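Local coordinates for endonuclease 8-like L720 (Acanthamoeba polyphaga mimivirus, PDB 4MB7), which is probably a member of the endonuclease VIII-like family, with a helix-two-turn-helix domain and a bound zinc ion, at residues Thr107-Thr119 with Ile123-Lys135. Numbering follows the deposited sequence. Where two conformers were deposited one is given.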
# COMPACT_ATOMS: atom_id res chain seq x y z
N THR A 107 -2.99 -8.21 11.60
CA THR A 107 -2.48 -7.94 12.93
C THR A 107 -3.50 -7.19 13.79
O THR A 107 -4.12 -6.23 13.33
CB THR A 107 -1.18 -7.11 12.86
OG1 THR A 107 -0.22 -7.79 12.06
CG2 THR A 107 -0.61 -6.87 14.25
N LEU A 108 -3.66 -7.64 15.03
CA LEU A 108 -4.47 -6.92 16.00
C LEU A 108 -3.66 -5.78 16.60
O LEU A 108 -2.56 -5.99 17.11
CB LEU A 108 -4.95 -7.85 17.11
CG LEU A 108 -5.84 -7.19 18.16
CD1 LEU A 108 -7.24 -6.96 17.60
CD2 LEU A 108 -5.89 -8.02 19.44
N LEU A 109 -4.20 -4.57 16.54
CA LEU A 109 -3.56 -3.42 17.17
C LEU A 109 -4.43 -2.87 18.29
O LEU A 109 -5.55 -2.43 18.06
CB LEU A 109 -3.26 -2.33 16.14
CG LEU A 109 -2.28 -2.69 15.02
CD1 LEU A 109 -2.03 -1.48 14.13
CD2 LEU A 109 -0.97 -3.22 15.58
N ASP A 110 -3.91 -2.92 19.50
CA ASP A 110 -4.58 -2.36 20.66
C ASP A 110 -4.07 -0.94 20.86
O ASP A 110 -2.90 -0.74 21.19
CB ASP A 110 -4.30 -3.24 21.89
CG ASP A 110 -4.83 -2.65 23.19
OD1 ASP A 110 -5.62 -1.68 23.15
OD2 ASP A 110 -4.47 -3.18 24.26
N PRO A 111 -4.95 0.05 20.67
CA PRO A 111 -4.58 1.47 20.75
C PRO A 111 -4.05 1.90 22.12
O PRO A 111 -3.42 2.94 22.23
CB PRO A 111 -5.89 2.20 20.44
CG PRO A 111 -6.96 1.20 20.73
CD PRO A 111 -6.37 -0.13 20.35
N ASN A 112 -4.31 1.09 23.15
CA ASN A 112 -3.80 1.38 24.49
C ASN A 112 -2.54 0.60 24.82
O ASN A 112 -2.06 0.64 25.95
CB ASN A 112 -4.88 1.08 25.53
CG ASN A 112 -5.98 2.11 25.55
OD1 ASN A 112 -6.01 3.02 24.73
ND2 ASN A 112 -6.91 1.97 26.50
N CYS A 113 -2.01 -0.12 23.84
CA CYS A 113 -0.86 -0.99 24.07
C CYS A 113 0.46 -0.25 23.90
O CYS A 113 0.66 0.47 22.92
CB CYS A 113 -0.91 -2.20 23.14
SG CYS A 113 0.40 -3.39 23.41
N LEU A 114 1.36 -0.43 24.85
CA LEU A 114 2.66 0.24 24.83
C LEU A 114 3.80 -0.72 24.48
O LEU A 114 4.97 -0.38 24.66
CB LEU A 114 2.94 0.92 26.17
CG LEU A 114 1.94 2.01 26.56
CD1 LEU A 114 2.28 2.60 27.92
CD2 LEU A 114 1.91 3.10 25.49
N ALA A 115 3.46 -1.89 23.96
CA ALA A 115 4.47 -2.84 23.51
C ALA A 115 5.10 -2.37 22.20
O ALA A 115 4.41 -1.85 21.33
CB ALA A 115 3.86 -4.23 23.33
N GLU A 116 6.41 -2.56 22.08
CA GLU A 116 7.14 -2.15 20.88
C GLU A 116 6.93 -3.15 19.75
O GLU A 116 7.08 -4.36 19.94
CB GLU A 116 8.63 -2.02 21.19
CG GLU A 116 8.96 -0.99 22.26
CD GLU A 116 8.95 0.43 21.73
OE1 GLU A 116 9.27 0.62 20.54
OE2 GLU A 116 8.64 1.35 22.51
N ILE A 117 6.59 -2.64 18.57
CA ILE A 117 6.41 -3.50 17.39
C ILE A 117 7.16 -2.95 16.19
O ILE A 117 7.47 -1.75 16.13
CB ILE A 117 4.92 -3.66 17.02
CG1 ILE A 117 4.30 -2.31 16.65
CG2 ILE A 117 4.14 -4.32 18.15
CD1 ILE A 117 2.85 -2.39 16.22
N LYS A 118 7.46 -3.82 15.23
CA LYS A 118 8.13 -3.40 14.01
C LYS A 118 7.14 -3.22 12.87
O LYS A 118 6.46 -4.16 12.47
CB LYS A 118 9.19 -4.43 13.61
CG LYS A 118 9.97 -4.05 12.35
CD LYS A 118 10.88 -5.19 11.91
CE LYS A 118 11.54 -4.88 10.57
NZ LYS A 118 12.29 -3.59 10.62
N THR A 119 7.05 -1.99 12.36
CA THR A 119 6.22 -1.70 11.20
C THR A 119 7.12 -1.66 9.97
O THR A 119 8.33 -1.87 10.08
CB THR A 119 5.49 -0.36 11.34
OG1 THR A 119 6.43 0.72 11.21
CG2 THR A 119 4.81 -0.27 12.70
N ILE A 123 10.33 1.15 14.30
CA ILE A 123 9.98 0.41 15.51
C ILE A 123 9.38 1.39 16.51
O ILE A 123 10.00 2.39 16.86
CB ILE A 123 11.21 -0.28 16.14
CG1 ILE A 123 11.79 -1.32 15.18
CG2 ILE A 123 10.85 -0.92 17.47
CD1 ILE A 123 13.03 -2.01 15.70
N CYS A 124 8.16 1.10 16.96
CA CYS A 124 7.44 2.00 17.86
C CYS A 124 6.39 1.24 18.65
O CYS A 124 6.17 0.05 18.42
CB CYS A 124 6.77 3.11 17.05
SG CYS A 124 5.58 2.51 15.82
N THR A 125 5.74 1.92 19.59
CA THR A 125 4.67 1.28 20.36
C THR A 125 3.47 1.03 19.47
O THR A 125 3.31 1.67 18.42
CB THR A 125 4.22 2.14 21.56
OG1 THR A 125 3.64 3.36 21.10
CG2 THR A 125 5.40 2.44 22.48
N THR A 126 2.62 0.10 19.88
CA THR A 126 1.40 -0.22 19.16
C THR A 126 0.52 1.02 19.05
O THR A 126 -0.08 1.28 18.00
CB THR A 126 0.62 -1.34 19.86
OG1 THR A 126 1.49 -2.46 20.08
CG2 THR A 126 -0.56 -1.78 19.00
N ARG A 127 0.45 1.79 20.13
CA ARG A 127 -0.32 3.03 20.16
C ARG A 127 0.20 4.04 19.14
O ARG A 127 -0.58 4.66 18.41
CB ARG A 127 -0.30 3.64 21.56
CG ARG A 127 -1.02 4.97 21.68
CD ARG A 127 -1.10 5.43 23.12
NE ARG A 127 -1.97 6.60 23.28
CZ ARG A 127 -3.28 6.54 23.49
NH1 ARG A 127 -3.88 5.36 23.58
NH2 ARG A 127 -3.99 7.65 23.62
N GLN A 128 1.52 4.20 19.10
CA GLN A 128 2.15 5.15 18.18
C GLN A 128 1.95 4.74 16.72
O GLN A 128 1.82 5.60 15.84
CB GLN A 128 3.64 5.28 18.49
CG GLN A 128 4.34 6.36 17.68
CD GLN A 128 3.86 7.75 18.03
OE1 GLN A 128 3.64 8.07 19.20
NE2 GLN A 128 3.67 8.59 17.02
N ALA A 129 1.92 3.44 16.47
CA ALA A 129 1.70 2.92 15.12
C ALA A 129 0.36 3.38 14.55
O ALA A 129 0.27 3.75 13.38
CB ALA A 129 1.79 1.40 15.11
N ILE A 130 -0.67 3.36 15.39
CA ILE A 130 -2.00 3.82 14.98
C ILE A 130 -2.02 5.33 14.75
O ILE A 130 -2.62 5.81 13.78
CB ILE A 130 -3.07 3.41 16.01
CG1 ILE A 130 -3.15 1.88 16.10
CG2 ILE A 130 -4.43 3.99 15.64
CD1 ILE A 130 -4.16 1.38 17.11
N MET A 131 -1.35 6.07 15.62
CA MET A 131 -1.27 7.52 15.48
C MET A 131 -0.49 7.92 14.23
O MET A 131 -0.86 8.86 13.53
CB MET A 131 -0.63 8.15 16.72
CG MET A 131 -0.64 9.67 16.74
SD MET A 131 -2.30 10.36 16.84
CE MET A 131 -2.47 11.10 15.22
N ASP A 132 0.59 7.20 13.95
CA ASP A 132 1.40 7.47 12.77
C ASP A 132 0.63 7.26 11.47
O ASP A 132 0.85 7.97 10.49
CB ASP A 132 2.64 6.59 12.75
CG ASP A 132 3.71 7.04 13.72
OD1 ASP A 132 3.56 8.14 14.30
OD2 ASP A 132 4.70 6.30 13.90
N SER A 133 -0.27 6.28 11.47
CA SER A 133 -1.05 5.97 10.27
C SER A 133 -1.87 7.16 9.82
O SER A 133 -2.05 7.39 8.62
CB SER A 133 -1.96 4.76 10.51
OG SER A 133 -3.01 5.08 11.40
N ILE A 134 -2.36 7.93 10.79
CA ILE A 134 -3.13 9.13 10.51
C ILE A 134 -2.27 10.19 9.81
O ILE A 134 -2.71 10.84 8.87
CB ILE A 134 -3.74 9.72 11.80
CG1 ILE A 134 -4.70 8.72 12.44
CG2 ILE A 134 -4.45 11.03 11.52
CD1 ILE A 134 -5.33 9.20 13.73
N LYS A 135 -1.03 10.33 10.27
CA LYS A 135 -0.10 11.28 9.69
C LYS A 135 0.39 10.83 8.32
O LYS A 135 0.57 11.64 7.41
CB LYS A 135 1.09 11.50 10.63
CG LYS A 135 2.16 12.43 10.07
O HOH W 1 10.75 2.86 19.47
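With CG anti to the backbone N (chi1 177°) and the chain extended as far as NE, R127 lays its methylene chain past P111 O, and NH1 donates to that oxygen at 2.8 Å. The bond is bent, 134° at the hydrogen, and NH1 lies above the carbonyl plane. In T126, chi1 of -52° rests CG2 on the D110 backbone and on L109 CD2 (3.7 Å), while OG1 faces C113 SG at 3.6 Å. Threonine suits this buried first turn of the helix, being small enough to sit against the D110-C113 turn. One turn on, I130 puts its CD1 against P111 CB, 3.8 Å away, and also meets L109 CB; I130 further touches V64 of strand 63-70, so the helix lies against the sheet that strand 104-109 borders. Between the turn and the helix the chain forms a beta hairpin, strands 116-118 and 123-125, the second running directly into helix 126-136. I117 and C124 are its hydrogen-bonded pair, I117 N to C124 O being short and nearly straight (2.7 Å). I117 CD1 extends to A129 CB, whose small methyl permits close packing of hairpin on helix. T125 is the N-cap: its short side chain lets OG1 reach back to Q128 N (3.0 Å), a first-turn amide with no helical carbonyl before it, while C113 O takes the N-H of R127. At the hairpin's exposed edge, a water donates to both E116 OE1 and I123 O.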